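Local structure of aminoglycoside N(3)-acetyltransferase (Enterobacter cloacae, 6NP3) at residues A58-R63 and C111-H116; E68-L71 and P76-A79; M189-E194 and V198-S203. The protein transfers the acetyl group of acetyl-CoA to N3 of 2-deoxystreptamine aminoglycosides such as gentamicin, and so probably confers resistance to these antibiotics. All blocks are in the same frame, centred on the assembly; numbering follows the deposited sequence. Where two conformers were deposited one is given.

Interaction 1 is the most deeply buried of the three: near the chain centre, an arginine of the edge strand 112-113 binds the backbone just after strand 55-59 of the mixed sheet. Interactions 2 and 3 lie farther out, partly buried. In interaction 2, the end of helix 67-70 meets the two prolines that lead into helix 78-83 through a carbonyl and a methyl, with no hydrogen bond between them; 189-194 with 198-203 is a β-hairpin joined by two hydrogen-bonded pairs, with a non-hydrogen-bonded pair between them. W199 joins these two: P190 covers one face of its indole and P76 of interaction 2 the other. W62 of interaction 1 packs on P190. Gentamicin contacts S61 and E68.

Interaction 1 (A58-R63 and C111-H116); sequences AFVSWR and CRRSAH. Unlike the reference sequence in segment 111-116: S114 (reference Thr).
R113 reaches across to V60 and S61 with its guanidinium group, the one part of segment 111-116 that makes close contact with segment 58-63. Its NH2 donates to the carbonyl O of S61 (2.8 Å), and this oxygen lies at the edge of the guanidinium, in its plane. The bond is moderately bent at the hydrogen (151°) but arrives nearly along the C=O axis. The methyl CG2 of V60 completes the close part, 3.6 Å from R113 NE and oblique to the guanidinium plane. Two torsions bring the group there: R113 CG stands anti to the backbone N (chi1 178°), and the chain then bends at chi2 (99°), turning the guanidinium toward the loop that follows strand 55-59. The other nitrogens are held too, NE by S120 OG and NH1 by A92 O, so all three take part in bonds to the protein and the rotation of the group is fixed.

Away from this point the contact is loose, and R113 itself remains partly exposed. W62 approaches R113 NH2 only through its CA, at 4.3 Å, and the CA atoms of V60 and R113 stay 9.0 Å apart, too far for the backbones to pair. The S61 side chain points away from R113; its OG is bonded to D118 O, and the residue touches the bound gentamicin.

The spacing follows from the order of the mixed sheet, where strand 121-124 lies between 55-59 and 112-113 and runs antiparallel to both. S120, just before that strand, pairs through its backbone with V60 and S61. Helix 101-106 packs against V60 and R113, while helix 128-132 lies against R112 and S114.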
loop_
_atom_site.group_PDB
_atom_site.type_symbol
_atom_site.label_atom_id
_atom_site.label_comp_id
_atom_site.label_asym_id
_atom_site.label_seq_id
_atom_site.Cartn_x
_atom_site.Cartn_y
_atom_site.Cartn_z
ATOM N N ALA A 58 -0.083 -1.420 -5.910
ATOM C CA ALA A 58 0.950 -1.413 -4.886
ATOM C C ALA A 58 1.026 -0.053 -4.235
ATOM O O ALA A 58 0.904 0.963 -4.912
ATOM C CB ALA A 58 2.317 -1.783 -5.472
ATOM N N PHE A 59 1.247 -0.040 -2.926
ATOM C CA PHE A 59 1.507 1.201 -2.198
ATOM C C PHE A 59 2.996 1.526 -2.306
ATOM O O PHE A 59 3.831 0.922 -1.627
ATOM C CB PHE A 59 1.051 1.043 -0.755
ATOM C CG PHE A 59 1.477 2.166 0.144
ATOM C CD1 PHE A 59 1.435 3.474 -0.274
ATOM C CD2 PHE A 59 1.896 1.903 1.427
ATOM C CE1 PHE A 59 1.841 4.495 0.587
ATOM C CE2 PHE A 59 2.298 2.911 2.260
ATOM C CZ PHE A 59 2.250 4.197 1.853
ATOM N N VAL A 60 3.334 2.480 -3.172
ATOM C CA VAL A 60 4.739 2.728 -3.477
ATOM C C VAL A 60 5.291 3.993 -2.826
ATOM O O VAL A 60 6.503 4.095 -2.610
ATOM C CB VAL A 60 5.037 2.716 -4.991
ATOM C CG1 VAL A 60 4.509 1.427 -5.631
ATOM C CG2 VAL A 60 4.440 3.914 -5.715
ATOM N N SER A 61 4.428 4.951 -2.517
ATOM C CA SER A 61 4.840 6.232 -1.914
ATOM C C SER A 61 5.940 6.874 -2.769
ATOM O O SER A 61 5.930 6.767 -4.001
ATOM C CB SER A 61 5.184 5.979 -0.465
ATOM O OG SER A 61 5.482 7.171 0.245
ATOM N N TRP A 62 6.861 7.579 -2.115
ATOM C CA TRP A 62 7.836 8.436 -2.786
ATOM C C TRP A 62 9.066 8.502 -1.893
ATOM O O TRP A 62 8.965 8.877 -0.717
ATOM C CB TRP A 62 7.246 9.827 -2.959
ATOM C CG TRP A 62 8.132 10.863 -3.600
ATOM C CD1 TRP A 62 9.217 10.661 -4.404
ATOM C CD2 TRP A 62 7.963 12.261 -3.508
ATOM N NE1 TRP A 62 9.739 11.863 -4.809
ATOM C CE2 TRP A 62 8.968 12.861 -4.296
ATOM C CE3 TRP A 62 7.037 13.068 -2.872
ATOM C CZ2 TRP A 62 9.109 14.229 -4.404
ATOM C CZ3 TRP A 62 7.166 14.431 -2.997
ATOM C CH2 TRP A 62 8.192 14.999 -3.762
ATOM N N ARG A 63 10.224 8.167 -2.472
ATOM C CA ARG A 63 11.508 8.242 -1.772
ATOM C C ARG A 63 11.709 9.580 -1.080
ATOM O O ARG A 63 12.205 9.635 0.051
ATOM C CB ARG A 63 12.628 8.019 -2.786
ATOM C CG ARG A 63 14.025 7.979 -2.193
ATOM C CD ARG A 63 15.065 8.038 -3.300
ATOM N NE ARG A 63 15.258 9.403 -3.775
ATOM C CZ ARG A 63 16.124 9.751 -4.721
ATOM N NH1 ARG A 63 16.862 8.831 -5.316
ATOM N NH2 ARG A 63 16.236 11.018 -5.083
ATOM N N CYS A 111 2.540 1.017 -16.285
ATOM C CA CYS A 111 2.102 1.243 -14.915
ATOM C C CYS A 111 1.529 2.647 -14.810
ATOM O O CYS A 111 2.074 3.603 -15.369
ATOM C CB CYS A 111 3.277 1.070 -13.952
ATOM S SG CYS A 111 2.817 1.061 -12.268
ATOM N N ARG A 112 0.422 2.775 -14.092
ATOM C CA ARG A 112 -0.126 4.073 -13.768
ATOM C C ARG A 112 0.197 4.409 -12.317
ATOM O O ARG A 112 0.374 3.523 -11.476
ATOM C CB ARG A 112 -1.633 4.068 -13.986
ATOM C CG ARG A 112 -2.042 3.692 -15.386
ATOM C CD ARG A 112 -1.538 4.662 -16.442
ATOM N NE ARG A 112 -2.285 4.423 -17.671
ATOM C CZ ARG A 112 -3.332 5.142 -18.062
ATOM N NH1 ARG A 112 -3.742 6.182 -17.348
ATOM N NH2 ARG A 112 -3.956 4.833 -19.187
ATOM N N ARG A 113 0.252 5.703 -12.018
ATOM C CA ARG A 113 0.697 6.172 -10.710
ATOM C C ARG A 113 -0.275 7.195 -10.150
ATOM O O ARG A 113 -0.669 8.123 -10.863
ATOM C CB ARG A 113 2.087 6.819 -10.833
ATOM C CG ARG A 113 2.699 7.406 -9.558
ATOM C CD ARG A 113 3.661 6.440 -8.992
ATOM N NE ARG A 113 4.477 6.818 -7.841
ATOM C CZ ARG A 113 5.751 7.191 -7.895
ATOM N NH1 ARG A 113 6.380 7.368 -9.067
ATOM N NH2 ARG A 113 6.400 7.370 -6.739
ATOM N N SER A 114 -0.634 7.059 -8.873
ATOM C CA SER A 114 -1.573 8.002 -8.286
ATOM C C SER A 114 -0.874 9.300 -7.888
ATOM O O SER A 114 0.335 9.349 -7.658
ATOM C CB SER A 114 -2.327 7.386 -7.117
ATOM O OG SER A 114 -1.564 7.426 -5.920
ATOM N N ALA A 115 -1.685 10.335 -7.751
ATOM C CA ALA A 115 -1.243 11.712 -7.591
ATOM C C ALA A 115 -0.899 12.120 -6.164
ATOM O O ALA A 115 -0.408 13.238 -5.975
ATOM C CB ALA A 115 -2.348 12.633 -8.116
ATOM N N HIS A 116 -1.209 11.324 -5.162
ATOM C CA HIS A 116 -0.897 11.680 -3.783
ATOM C C HIS A 116 0.564 11.378 -3.513
ATOM O O HIS A 116 0.976 10.216 -3.576
ATOM C CB HIS A 116 -1.786 10.868 -2.866
ATOM C CG HIS A 116 -1.801 11.339 -1.462
ATOM N ND1 HIS A 116 -0.670 11.454 -0.683
ATOM C CD2 HIS A 116 -2.848 11.688 -0.681
ATOM C CE1 HIS A 116 -1.033 11.859 0.519
ATOM N NE2 HIS A 116 -2.349 11.993 0.548
#

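Interaction 2 (E68-L71 and P76-A79); sequences EQTL and PPAA. With LLL ((2R,3R,4R,5R)-2-((1S,2S,3R,4S,6R)-4,6-diamino-3-((2R,3R,6S)-3-amino-6-(aminomethyl)-tetrahydro-2H-pyran-2-yloxy)-2-hydr oxycyclohexyloxy)-5-methyl-4-(methylamino)-tetrahydro-2H-pyran-3,5-diol), chain B.
The turn linking helix 67-70 to helix 78-83 folds Q69 and T70 back against P76 and P77, a proline pair that leads into the second helix with P77 at its N-cap position. The carbonyl O of Q69 lies alongside the P77 ring, 3.6 Å from its CG. T70 contributes its methyl: CG2 sits 4.3 Å from P76 CB and equally far from P77 CD, in the corner between the two prolines. The hydroxyl of T70 is engaged elsewhere, with P66 O and the backbone N of S188, which ties this helix end to strand 184-193.

On the far side of the short helix, E68 turns from the prolines toward gentamicin. Its chain bends at chi2 (91°), and OE2 accepts a hydrogen bond from hydroxyl O43 of the drug at 2.7 Å. D118, S207, N208, Y141 and H171 hold the same ligand.

Helix and turn therefore differ in chemistry from one side to the other. Toward the prolines, which have no N-H to donate, the fit is van der Waals contact without a hydrogen bond; toward the pocket, a carboxylate accepts a bond from a neutral hydroxyl, and its charge may in addition suit the amine-rich drug at longer range.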
loop_
_atom_site.group_PDB
_atom_site.type_symbol
_atom_site.label_atom_id
_atom_site.label_comp_id
_atom_site.label_asym_id
_atom_site.label_seq_id
_atom_site.Cartn_x
_atom_site.Cartn_y
_atom_site.Cartn_z
ATOM N N GLU A 68 8.050 14.021 7.135
ATOM C CA GLU A 68 8.580 14.436 8.426
ATOM C C GLU A 68 8.947 15.915 8.428
ATOM O O GLU A 68 8.772 16.599 9.443
ATOM C CB GLU A 68 9.797 13.592 8.783
ATOM C CG GLU A 68 9.477 12.233 9.403
ATOM C CD GLU A 68 9.339 11.114 8.390
ATOM O OE1 GLU A 68 9.765 11.283 7.233
ATOM O OE2 GLU A 68 8.802 10.052 8.757
ATOM N N GLN A 69 9.433 16.427 7.299
ATOM C CA GLN A 69 9.920 17.795 7.223
ATOM C C GLN A 69 8.801 18.816 7.285
ATOM O O GLN A 69 9.066 19.976 7.609
ATOM C CB GLN A 69 10.704 17.969 5.917
ATOM C CG GLN A 69 11.981 17.126 5.819
ATOM C CD GLN A 69 11.769 15.741 5.221
ATOM O OE1 GLN A 69 10.657 15.214 5.189
ATOM N NE2 GLN A 69 12.860 15.133 4.763
ATOM N N THR A 70 7.563 18.425 6.967
ATOM C CA THR A 70 6.438 19.347 6.993
ATOM C C THR A 70 5.417 18.987 8.067
ATOM O O THR A 70 4.448 19.728 8.254
ATOM C CB THR A 70 5.759 19.421 5.622
ATOM O OG1 THR A 70 5.139 18.163 5.336
ATOM C CG2 THR A 70 6.746 19.795 4.548
ATOM N N LEU A 71 5.597 17.860 8.746
ATOM C CA LEU A 71 4.600 17.355 9.678
ATOM C C LEU A 71 4.376 18.350 10.810
ATOM O O LEU A 71 5.329 18.829 11.430
ATOM C CB LEU A 71 5.118 16.061 10.274
ATOM C CG LEU A 71 4.216 14.847 10.477
ATOM C CD1 LEU A 71 4.704 14.097 11.753
ATOM C CD2 LEU A 71 2.749 15.087 10.560
ATOM N N PRO A 76 4.697 24.562 4.642
ATOM C CA PRO A 76 6.055 24.024 4.559
ATOM C C PRO A 76 7.059 25.042 5.072
ATOM O O PRO A 76 6.969 26.231 4.733
ATOM C CB PRO A 76 6.257 23.756 3.059
ATOM C CG PRO A 76 5.266 24.599 2.379
ATOM C CD PRO A 76 4.079 24.732 3.318
ATOM N N PRO A 77 8.027 24.616 5.886
ATOM C CA PRO A 77 9.073 25.550 6.323
ATOM C C PRO A 77 9.789 26.158 5.129
ATOM O O PRO A 77 9.927 25.533 4.080
ATOM C CB PRO A 77 10.018 24.669 7.143
ATOM C CG PRO A 77 9.149 23.580 7.658
ATOM C CD PRO A 77 8.149 23.303 6.542
ATOM N N ALA A 78 10.263 27.398 5.310
ATOM C CA ALA A 78 10.727 28.209 4.185
ATOM C C ALA A 78 11.765 27.500 3.328
ATOM O O ALA A 78 11.693 27.547 2.096
ATOM C CB ALA A 78 11.299 29.525 4.707
ATOM N N ALA A 79 12.749 26.865 3.962
ATOM C CA ALA A 79 13.827 26.231 3.210
ATOM C C ALA A 79 13.338 25.010 2.449
ATOM O O ALA A 79 13.829 24.735 1.348
ATOM C CB ALA A 79 14.963 25.854 4.151
HETATM C C11 LLL B . 5.371 1.829 9.512
HETATM O O11 LLL B . 4.216 1.750 8.636
HETATM C C21 LLL B . 6.090 0.485 9.429
HETATM N N21 LLL B . 6.272 0.176 8.015
HETATM C C31 LLL B . 5.230 -0.593 9.977
HETATM C C41 LLL B . 4.933 -0.275 11.434
HETATM C C51 LLL B . 4.272 1.097 11.492
HETATM O O51 LLL B . 5.083 2.065 10.886
HETATM C C61 LLL B . 4.055 1.517 12.930
HETATM N N61 LLL B . 3.433 2.840 12.930
HETATM C C12 LLL B . 2.541 4.719 6.156
HETATM N N12 LLL B . 1.809 5.849 5.599
HETATM C C22 LLL B . 1.599 3.724 6.831
HETATM C C32 LLL B . 2.435 2.554 7.309
HETATM N N32 LLL B . 1.561 1.562 7.942
HETATM C C42 LLL B . 3.506 2.952 8.326
HETATM C C52 LLL B . 4.380 4.056 7.730
HETATM O O52 LLL B . 5.231 4.541 8.743
HETATM C C62 LLL B . 3.568 5.213 7.183
HETATM O O62 LLL B . 4.450 6.098 6.519
HETATM C C13 LLL B . 4.404 7.478 6.887
HETATM C C23 LLL B . 4.782 8.269 5.638
HETATM O O23 LLL B . 3.910 7.886 4.595
HETATM C C33 LLL B . 6.215 7.926 5.192
HETATM N N33 LLL B . 6.606 8.784 4.051
HETATM C C43 LLL B . 7.167 8.145 6.386
HETATM O O43 LLL B . 7.225 9.539 6.611
HETATM C C53 LLL B . 6.646 7.414 7.629
HETATM O O53 LLL B . 5.325 7.776 7.954
HETATM C C83 LLL B . 8.561 7.596 6.062
HETATM C C93 LLL B . 7.087 7.966 2.917
#

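Interaction 3 (M189-E194 and V198-S203); sequences MPLLRE and VWVTTS
P190 and W199 lie side by side on one face of the hairpin, the proline ring flat over the indole. P190 CB stands 3.6 Å from the centroid of the six-membered ring and only 2° off its normal, a CH-π contact, while CD of the same proline comes within 3.5 Å of CZ3 of W199. The indole takes this position because W199 CG is anti to its carbonyl carbon (chi1 -78°) and the ring is turned broadside at chi2. Its opposite face receives P76, whose CG lies 3.7 Å from W199 CD2, so the indole is sandwiched between two prolines; NE1 at its edge is bonded to A81 O.

The other face of the hairpin carries M189, L191, V198 and V200. CD1 of L191 meets CG2 of V200 at 3.6 Å. The extended chain of R193 runs at about a right angle to both valines: its CB packs against CG2 of V198, and its guanidinium lies with one face over CG2 of V200, 3.7 Å from NH2 to that methyl. L191 and R193 thus share a single valine methyl.

Between the two faces, the antiparallel strands are joined by reciprocal backbone bonds, M189 with V200 and L191 with V198, all of 2.8 to 2.9 Å. P190 and W199 form the non-hydrogen-bonded pair between them, where the CA atoms approach to 4.4 Å and P190 CA-H leans on V198 O.

A proline is compatible with this position, since a non-hydrogen-bonded pair calls for no N-H toward the partner strand. The pair is held instead by a π face and CH groups, with straight backbone bonds on either side, and the arginine adds a contact of its guanidinium face with a methyl, which does not use its N-H groups.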
loop_
_atom_site.group_PDB
_atom_site.type_symbol
_atom_site.label_atom_id
_atom_site.label_comp_id
_atom_site.label_asym_id
_atom_site.label_seq_id
_atom_site.Cartn_x
_atom_site.Cartn_y
_atom_site.Cartn_z
ATOM N N MET A 189 2.629 18.732 0.795
ATOM C CA MET A 189 3.268 18.072 -0.324
ATOM C C MET A 189 3.356 19.018 -1.509
ATOM O O MET A 189 2.424 19.784 -1.771
ATOM C CB MET A 189 2.467 16.831 -0.748
ATOM C CG MET A 189 2.409 15.730 0.308
ATOM S SD MET A 189 3.990 14.863 0.436
ATOM C CE MET A 189 4.231 14.856 2.239
ATOM N N PRO A 190 4.429 18.920 -2.292
ATOM C CA PRO A 190 4.566 19.753 -3.495
ATOM C C PRO A 190 4.076 18.997 -4.718
ATOM O O PRO A 190 4.637 17.950 -5.077
ATOM C CB PRO A 190 6.075 20.022 -3.540
ATOM C CG PRO A 190 6.687 18.777 -2.969
ATOM C CD PRO A 190 5.653 18.149 -2.019
ATOM N N LEU A 191 2.987 19.480 -5.313
ATOM C CA LEU A 191 2.361 18.820 -6.453
ATOM C C LEU A 191 2.695 19.578 -7.732
ATOM O O LEU A 191 3.075 20.751 -7.698
ATOM C CB LEU A 191 0.839 18.799 -6.303
ATOM C CG LEU A 191 0.203 18.263 -5.035
ATOM C CD1 LEU A 191 -1.318 18.261 -5.169
ATOM C CD2 LEU A 191 0.706 16.881 -4.732
ATOM N N LEU A 192 2.506 18.911 -8.869
ATOM C CA LEU A 192 2.539 19.571 -10.171
ATOM C C LEU A 192 1.106 19.855 -10.600
ATOM O O LEU A 192 0.263 18.951 -10.598
ATOM C CB LEU A 192 3.220 18.705 -11.232
ATOM C CG LEU A 192 4.744 18.648 -11.184
ATOM C CD1 LEU A 192 5.242 17.637 -12.205
ATOM C CD2 LEU A 192 5.359 20.014 -11.411
ATOM N N ARG A 193 0.829 21.107 -10.944
ATOM C CA ARG A 193 -0.471 21.517 -11.463
ATOM C C ARG A 193 -0.212 22.402 -12.675
ATOM O O ARG A 193 0.290 23.524 -12.540
ATOM C CB ARG A 193 -1.276 22.241 -10.384
ATOM C CG ARG A 193 -1.866 21.269 -9.356
ATOM C CD ARG A 193 -2.669 21.959 -8.255
ATOM N NE ARG A 193 -3.246 20.982 -7.331
ATOM C CZ ARG A 193 -3.868 21.294 -6.200
ATOM N NH1 ARG A 193 -3.992 22.558 -5.832
ATOM N NH2 ARG A 193 -4.364 20.339 -5.429
ATOM N N GLU A 194 -0.516 21.877 -13.860
ATOM C CA GLU A 194 -0.227 22.571 -15.110
ATOM C C GLU A 194 1.253 22.952 -15.191
ATOM O O GLU A 194 1.617 24.079 -15.542
ATOM C CB GLU A 194 -1.140 23.788 -15.284
ATOM C CG GLU A 194 -2.606 23.447 -15.567
ATOM C CD GLU A 194 -3.558 24.627 -15.417
ATOM O OE1 GLU A 194 -4.783 24.390 -15.343
ATOM O OE2 GLU A 194 -3.093 25.784 -15.372
ATOM N N VAL A 198 3.045 23.402 -6.881
ATOM C CA VAL A 198 2.072 23.986 -5.967
ATOM C C VAL A 198 2.175 23.237 -4.648
ATOM O O VAL A 198 2.017 22.012 -4.616
ATOM C CB VAL A 198 0.637 23.883 -6.512
ATOM C CG1 VAL A 198 -0.366 24.413 -5.495
ATOM C CG2 VAL A 198 0.514 24.615 -7.826
ATOM N N TRP A 199 2.419 23.955 -3.565
ATOM C CA TRP A 199 2.383 23.328 -2.256
ATOM C C TRP A 199 0.947 23.209 -1.769
ATOM O O TRP A 199 0.171 24.171 -1.825
ATOM C CB TRP A 199 3.199 24.122 -1.257
ATOM C CG TRP A 199 4.666 23.896 -1.376
ATOM C CD1 TRP A 199 5.591 24.703 -2.009
ATOM C CD2 TRP A 199 5.401 22.802 -0.827
ATOM N NE1 TRP A 199 6.849 24.177 -1.861
ATOM C CE2 TRP A 199 6.759 22.991 -1.177
ATOM C CE3 TRP A 199 5.043 21.658 -0.100
ATOM C CZ2 TRP A 199 7.758 22.119 -0.776
ATOM C CZ3 TRP A 199 6.029 20.799 0.296
ATOM C CH2 TRP A 199 7.375 21.013 -0.063
ATOM N N VAL A 200 0.596 22.017 -1.292
ATOM C CA VAL A 200 -0.724 21.738 -0.737
ATOM C C VAL A 200 -0.527 21.255 0.692
ATOM O O VAL A 200 0.217 20.295 0.936
ATOM C CB VAL A 200 -1.483 20.691 -1.568
ATOM C CG1 VAL A 200 -2.823 20.363 -0.899
ATOM C CG2 VAL A 200 -1.677 21.165 -2.999
ATOM N N THR A 201 -1.158 21.945 1.635
ATOM C CA THR A 201 -1.191 21.538 3.031
ATOM C C THR A 201 -2.542 20.902 3.317
ATOM O O THR A 201 -3.585 21.419 2.900
ATOM C CB THR A 201 -0.960 22.742 3.944
ATOM O OG1 THR A 201 0.284 23.357 3.585
ATOM C CG2 THR A 201 -0.906 22.321 5.400
ATOM N N THR A 202 -2.514 19.754 3.987
ATOM C CA THR A 202 -3.744 19.036 4.274
ATOM C C THR A 202 -3.653 18.402 5.647
ATOM O O THR A 202 -2.573 18.246 6.205
ATOM C CB THR A 202 -3.973 17.918 3.241
ATOM O OG1 THR A 202 -5.322 17.451 3.325
ATOM C CG2 THR A 202 -3.024 16.723 3.460
ATOM N N SER A 203 -4.800 17.996 6.179
ATOM C CA SER A 203 -4.828 17.065 7.298
ATOM C C SER A 203 -5.403 15.732 6.835
ATOM O O SER A 203 -6.110 15.666 5.837
ATOM C CB SER A 203 -5.636 17.633 8.470
ATOM O OG SER A 203 -7.001 17.728 8.154
#